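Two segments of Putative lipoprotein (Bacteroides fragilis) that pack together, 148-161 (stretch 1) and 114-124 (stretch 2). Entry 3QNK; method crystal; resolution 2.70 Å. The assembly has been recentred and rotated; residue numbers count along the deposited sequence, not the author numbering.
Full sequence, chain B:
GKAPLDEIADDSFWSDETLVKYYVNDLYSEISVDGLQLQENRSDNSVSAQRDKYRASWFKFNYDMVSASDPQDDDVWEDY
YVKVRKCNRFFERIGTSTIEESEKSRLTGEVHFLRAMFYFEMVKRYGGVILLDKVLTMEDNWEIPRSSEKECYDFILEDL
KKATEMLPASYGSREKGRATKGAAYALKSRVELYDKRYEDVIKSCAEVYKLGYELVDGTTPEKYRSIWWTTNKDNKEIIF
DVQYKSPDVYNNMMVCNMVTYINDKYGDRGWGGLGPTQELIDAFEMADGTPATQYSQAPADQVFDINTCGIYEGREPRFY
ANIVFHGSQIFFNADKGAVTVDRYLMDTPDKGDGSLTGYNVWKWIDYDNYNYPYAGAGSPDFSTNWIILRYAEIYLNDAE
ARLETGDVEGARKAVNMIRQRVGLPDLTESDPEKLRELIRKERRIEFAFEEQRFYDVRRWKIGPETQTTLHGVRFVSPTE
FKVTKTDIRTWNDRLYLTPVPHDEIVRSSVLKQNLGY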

# COMPACT_ATOMS: atom_id res chain seq x y z
N SER B 148 2.48 -14.71 21.62
CA SER B 148 3.83 -15.27 21.58
C SER B 148 4.04 -15.95 20.23
O SER B 148 3.07 -16.36 19.59
CB SER B 148 4.01 -16.27 22.73
OG SER B 148 3.10 -17.35 22.66
N GLU B 149 5.30 -16.08 19.82
CA GLU B 149 5.63 -16.77 18.58
C GLU B 149 5.05 -18.21 18.62
O GLU B 149 4.49 -18.65 17.61
CB GLU B 149 7.16 -16.77 18.33
CG GLU B 149 7.53 -17.03 16.88
CD GLU B 149 8.97 -16.87 16.44
OE1 GLU B 149 9.86 -16.92 17.31
OE2 GLU B 149 9.21 -16.75 15.21
N LYS B 150 5.11 -18.90 19.79
CA LYS B 150 4.61 -20.27 19.96
C LYS B 150 3.13 -20.33 19.65
O LYS B 150 2.71 -21.21 18.89
CB LYS B 150 4.91 -20.84 21.36
CG LYS B 150 5.05 -22.37 21.38
CD LYS B 150 6.40 -22.86 20.77
CE LYS B 150 6.56 -24.37 20.64
NZ LYS B 150 7.85 -24.75 19.97
N GLU B 151 2.33 -19.38 20.21
CA GLU B 151 0.89 -19.25 20.00
C GLU B 151 0.55 -19.04 18.52
O GLU B 151 -0.42 -19.60 18.00
CB GLU B 151 0.38 -18.06 20.78
CG GLU B 151 -0.44 -18.37 22.00
CD GLU B 151 -1.26 -17.16 22.42
OE1 GLU B 151 -0.67 -16.13 22.84
OE2 GLU B 151 -2.50 -17.21 22.23
N CYS B 152 1.34 -18.21 17.84
CA CYS B 152 1.18 -17.89 16.43
C CYS B 152 1.45 -19.14 15.58
O CYS B 152 0.63 -19.47 14.72
CB CYS B 152 2.08 -16.72 16.05
SG CYS B 152 1.64 -15.16 16.87
N TYR B 153 2.53 -19.91 15.91
CA TYR B 153 2.82 -21.15 15.20
C TYR B 153 1.69 -22.17 15.44
O TYR B 153 1.30 -22.87 14.51
CB TYR B 153 4.19 -21.72 15.58
CG TYR B 153 5.32 -21.10 14.80
CD1 TYR B 153 5.46 -21.34 13.44
CD2 TYR B 153 6.25 -20.28 15.42
CE1 TYR B 153 6.50 -20.76 12.71
CE2 TYR B 153 7.30 -19.71 14.70
CZ TYR B 153 7.43 -19.94 13.35
OH TYR B 153 8.44 -19.32 12.67
N ASP B 154 1.10 -22.18 16.67
CA ASP B 154 -0.05 -23.02 17.01
C ASP B 154 -1.27 -22.65 16.16
O ASP B 154 -1.91 -23.54 15.62
CB ASP B 154 -0.41 -22.91 18.50
CG ASP B 154 0.53 -23.57 19.48
OD1 ASP B 154 1.37 -24.39 19.04
OD2 ASP B 154 0.38 -23.33 20.69
N PHE B 155 -1.55 -21.34 16.01
CA PHE B 155 -2.66 -20.82 15.19
C PHE B 155 -2.51 -21.28 13.74
O PHE B 155 -3.44 -21.89 13.22
CB PHE B 155 -2.73 -19.28 15.27
CG PHE B 155 -3.96 -18.66 14.67
CD1 PHE B 155 -4.06 -18.43 13.30
CD2 PHE B 155 -5.01 -18.24 15.47
CE1 PHE B 155 -5.19 -17.86 12.74
CE2 PHE B 155 -6.14 -17.64 14.92
CZ PHE B 155 -6.22 -17.46 13.55
N ILE B 156 -1.33 -21.05 13.12
CA ILE B 156 -1.01 -21.44 11.74
C ILE B 156 -1.22 -22.93 11.56
O ILE B 156 -1.91 -23.36 10.62
CB ILE B 156 0.43 -21.01 11.32
CG1 ILE B 156 0.60 -19.47 11.33
CG2 ILE B 156 0.80 -21.57 9.94
CD1 ILE B 156 2.04 -19.02 11.46
N LEU B 157 -0.66 -23.73 12.47
CA LEU B 157 -0.73 -25.19 12.39
C LEU B 157 -2.13 -25.72 12.62
O LEU B 157 -2.47 -26.75 12.04
CB LEU B 157 0.29 -25.82 13.35
CG LEU B 157 1.77 -25.60 12.96
CD1 LEU B 157 2.72 -25.97 14.07
CD2 LEU B 157 2.10 -26.31 11.67
N GLU B 158 -2.97 -25.04 13.42
CA GLU B 158 -4.35 -25.48 13.60
C GLU B 158 -5.14 -25.25 12.31
O GLU B 158 -5.92 -26.12 11.92
CB GLU B 158 -5.02 -24.79 14.79
CG GLU B 158 -5.29 -25.78 15.91
CD GLU B 158 -6.18 -26.97 15.57
OE1 GLU B 158 -7.37 -26.76 15.25
OE2 GLU B 158 -5.68 -28.12 15.66
N ASP B 159 -4.86 -24.14 11.60
CA ASP B 159 -5.47 -23.80 10.29
C ASP B 159 -5.06 -24.83 9.25
O ASP B 159 -5.92 -25.29 8.49
CB ASP B 159 -5.06 -22.38 9.82
CG ASP B 159 -6.06 -21.26 10.10
OD1 ASP B 159 -7.23 -21.57 10.41
OD2 ASP B 159 -5.68 -20.07 9.95
N LEU B 160 -3.78 -25.24 9.23
CA LEU B 160 -3.26 -26.24 8.29
C LEU B 160 -3.76 -27.63 8.63
O LEU B 160 -3.99 -28.41 7.70
CB LEU B 160 -1.74 -26.21 8.20
CG LEU B 160 -1.16 -24.97 7.51
CD1 LEU B 160 0.31 -24.85 7.76
CD2 LEU B 160 -1.48 -24.94 6.01
N LYS B 161 -4.01 -27.92 9.92
CA LYS B 161 -4.61 -29.21 10.33
C LYS B 161 -6.01 -29.29 9.75
O LYS B 161 -6.35 -30.31 9.15
CB LYS B 161 -4.63 -29.37 11.86
CG LYS B 161 -5.39 -30.61 12.32
CD LYS B 161 -5.21 -30.93 13.79
CE LYS B 161 -6.36 -31.71 14.39
NZ LYS B 161 -7.44 -30.83 14.93
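Stretch 2 (114-124) LRAMFYFEMVK

A paired helix contact often combines one directional polar clamp with a larger apolar interlock, and these two segments of a putative lipoprotein illustrate the arrangement well. The clamp is a bidentate salt bridge between R115 and D159. R115 NE donates to D159 OD2 at 2.8 Å, and R115 NH2 donates to D159 OD1 at 2.9 Å, both with N-H...acceptor angles of 162°. The carboxylate therefore meets the guanidinium at its edge, near its plane, where the N-H bonds point. This leaves the flat faces of the guanidinium available for other contacts, and one of them is covered by F155, whose CZ lies 3.7 Å from R115 CZ.

The backbone sets the terms of this pairing. Stretch 2 is helical throughout, with phi/psi values near the alpha-helical pair for most residues and i to i+4 hydrogen bonds such as V123 N to Y119 O at 2.8 Å between those two atoms. Stretch 1 becomes helical at E149, just after S148, whose OG caps the helix start by accepting from E151 N at 3.3 Å. The two helices run nearly antiparallel, with 157° between their N-to-C directions, a signed crossing angle of -157° and a closest axial approach of 8.4 Å. Consequently the late residues of stretch 1 meet the early residues of stretch 2: D159 and L160 lie near R115 and A116, whereas C152 and Y153 lie near V123.

The closeness is greatest at A116, whose CA is 4.7 Å from I156 CA. With only a methyl group as side chain, A116 lets the opposing helix approach: its CB is 3.6 Å from L160 CG and 3.8 Å from D159 CB, and its carbonyl O lies 3.6 Å from I156 CG2. By the C152–V123 level the CA atoms are 7.0 Å apart, and side chains fill the wider gap.

Between these levels the packing is of the knob-into-hole kind, and it is reciprocal. I156 sits among A116, Y119, F120 and V123, with its CG1 3.8 Å from Y119 CB and its CD1 3.7 Å from F120 CA. V123 in turn sits among E149, C152, Y153 and I156; its CG2 is 3.6 Å from C152 CB, while its CG1 lies over one face of the Y153 ring, 3.9 Å from the centroid, in a CH-pi contact. F120 CE1 approaches the edge of that ring at 4.0 Å from Y153 CE1. F155 and Y119 form an oblique aromatic pair, centroids 5.1 Å apart. Together the two stretches bury 604 Å².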

# COMPACT_ATOMS: atom_id res chain seq x y z
N LEU B 114 -4.98 -20.66 3.03
CA LEU B 114 -4.58 -19.29 2.68
C LEU B 114 -4.34 -18.45 3.93
O LEU B 114 -3.32 -17.78 3.99
CB LEU B 114 -5.59 -18.62 1.74
CG LEU B 114 -5.56 -19.16 0.29
CD1 LEU B 114 -6.74 -18.65 -0.50
CD2 LEU B 114 -4.28 -18.79 -0.44
N ARG B 115 -5.22 -18.52 4.94
CA ARG B 115 -5.03 -17.74 6.17
C ARG B 115 -3.75 -18.16 6.88
O ARG B 115 -3.04 -17.30 7.41
CB ARG B 115 -6.24 -17.83 7.12
CG ARG B 115 -6.14 -16.85 8.29
CD ARG B 115 -7.40 -16.78 9.10
NE ARG B 115 -7.61 -18.00 9.86
CZ ARG B 115 -8.58 -18.17 10.75
NH1 ARG B 115 -9.43 -17.18 11.00
NH2 ARG B 115 -8.70 -19.32 11.39
N ALA B 116 -3.45 -19.48 6.88
CA ALA B 116 -2.24 -20.05 7.47
C ALA B 116 -1.01 -19.52 6.75
O ALA B 116 -0.04 -19.11 7.38
CB ALA B 116 -2.30 -21.56 7.40
N MSE B 117 -1.07 -19.50 5.42
CA MSE B 117 -0.02 -19.01 4.55
C MSE B 117 0.24 -17.52 4.80
O MSE B 117 1.41 -17.12 4.82
CB MSE B 117 -0.39 -19.26 3.09
CG MSE B 117 0.55 -18.58 2.12
SE MSE B 117 0.32 -19.24 0.37
CE MSE B 117 1.40 -20.85 0.55
N PHE B 118 -0.81 -16.72 4.97
CA PHE B 118 -0.69 -15.27 5.19
C PHE B 118 -0.07 -14.97 6.54
O PHE B 118 0.85 -14.16 6.58
CB PHE B 118 -2.04 -14.55 5.03
CG PHE B 118 -2.63 -14.65 3.65
CD1 PHE B 118 -1.82 -14.64 2.52
CD2 PHE B 118 -4.00 -14.72 3.48
CE1 PHE B 118 -2.38 -14.73 1.24
CE2 PHE B 118 -4.56 -14.81 2.19
CZ PHE B 118 -3.74 -14.81 1.08
N TYR B 119 -0.52 -15.66 7.62
CA TYR B 119 0.04 -15.48 8.95
C TYR B 119 1.48 -15.96 9.01
O TYR B 119 2.31 -15.32 9.68
CB TYR B 119 -0.79 -16.18 10.01
CG TYR B 119 -1.82 -15.29 10.68
CD1 TYR B 119 -1.42 -14.21 11.48
CD2 TYR B 119 -3.18 -15.55 10.58
CE1 TYR B 119 -2.36 -13.39 12.10
CE2 TYR B 119 -4.12 -14.74 11.20
CZ TYR B 119 -3.71 -13.66 11.95
OH TYR B 119 -4.64 -12.87 12.55
N PHE B 120 1.82 -17.05 8.28
CA PHE B 120 3.19 -17.57 8.26
C PHE B 120 4.14 -16.54 7.66
O PHE B 120 5.23 -16.41 8.18
CB PHE B 120 3.30 -18.90 7.50
CG PHE B 120 4.66 -19.57 7.54
CD1 PHE B 120 5.36 -19.70 8.73
CD2 PHE B 120 5.19 -20.15 6.39
CE1 PHE B 120 6.61 -20.34 8.76
CE2 PHE B 120 6.43 -20.81 6.43
CZ PHE B 120 7.13 -20.90 7.61
N GLU B 121 3.72 -15.78 6.63
CA GLU B 121 4.56 -14.71 6.05
C GLU B 121 4.90 -13.64 7.07
O GLU B 121 6.01 -13.08 7.05
CB GLU B 121 3.91 -14.04 4.84
CG GLU B 121 4.44 -14.57 3.52
CD GLU B 121 5.94 -14.62 3.32
OE1 GLU B 121 6.59 -13.57 3.51
OE2 GLU B 121 6.46 -15.70 2.95
N MSE B 122 3.97 -13.36 7.99
CA MSE B 122 4.17 -12.38 9.04
C MSE B 122 5.03 -12.96 10.15
O MSE B 122 6.02 -12.33 10.54
CB MSE B 122 2.82 -11.90 9.59
CG MSE B 122 2.04 -11.07 8.59
SE MSE B 122 0.55 -10.19 9.43
CE MSE B 122 -0.68 -11.53 9.28
N VAL B 123 4.67 -14.15 10.65
CA VAL B 123 5.36 -14.81 11.76
C VAL B 123 6.83 -15.08 11.43
O VAL B 123 7.68 -14.79 12.28
CB VAL B 123 4.62 -16.08 12.24
CG1 VAL B 123 5.41 -16.83 13.31
CG2 VAL B 123 3.25 -15.71 12.78
N LYS B 124 7.14 -15.56 10.20
CA LYS B 124 8.54 -15.84 9.81
C LYS B 124 9.42 -14.54 9.84
O LYS B 124 10.63 -14.63 9.95
CB LYS B 124 8.65 -16.58 8.46
CG LYS B 124 8.16 -15.82 7.24
CD LYS B 124 8.57 -16.51 5.92
CE LYS B 124 7.64 -17.58 5.42
NZ LYS B 124 8.36 -18.59 4.57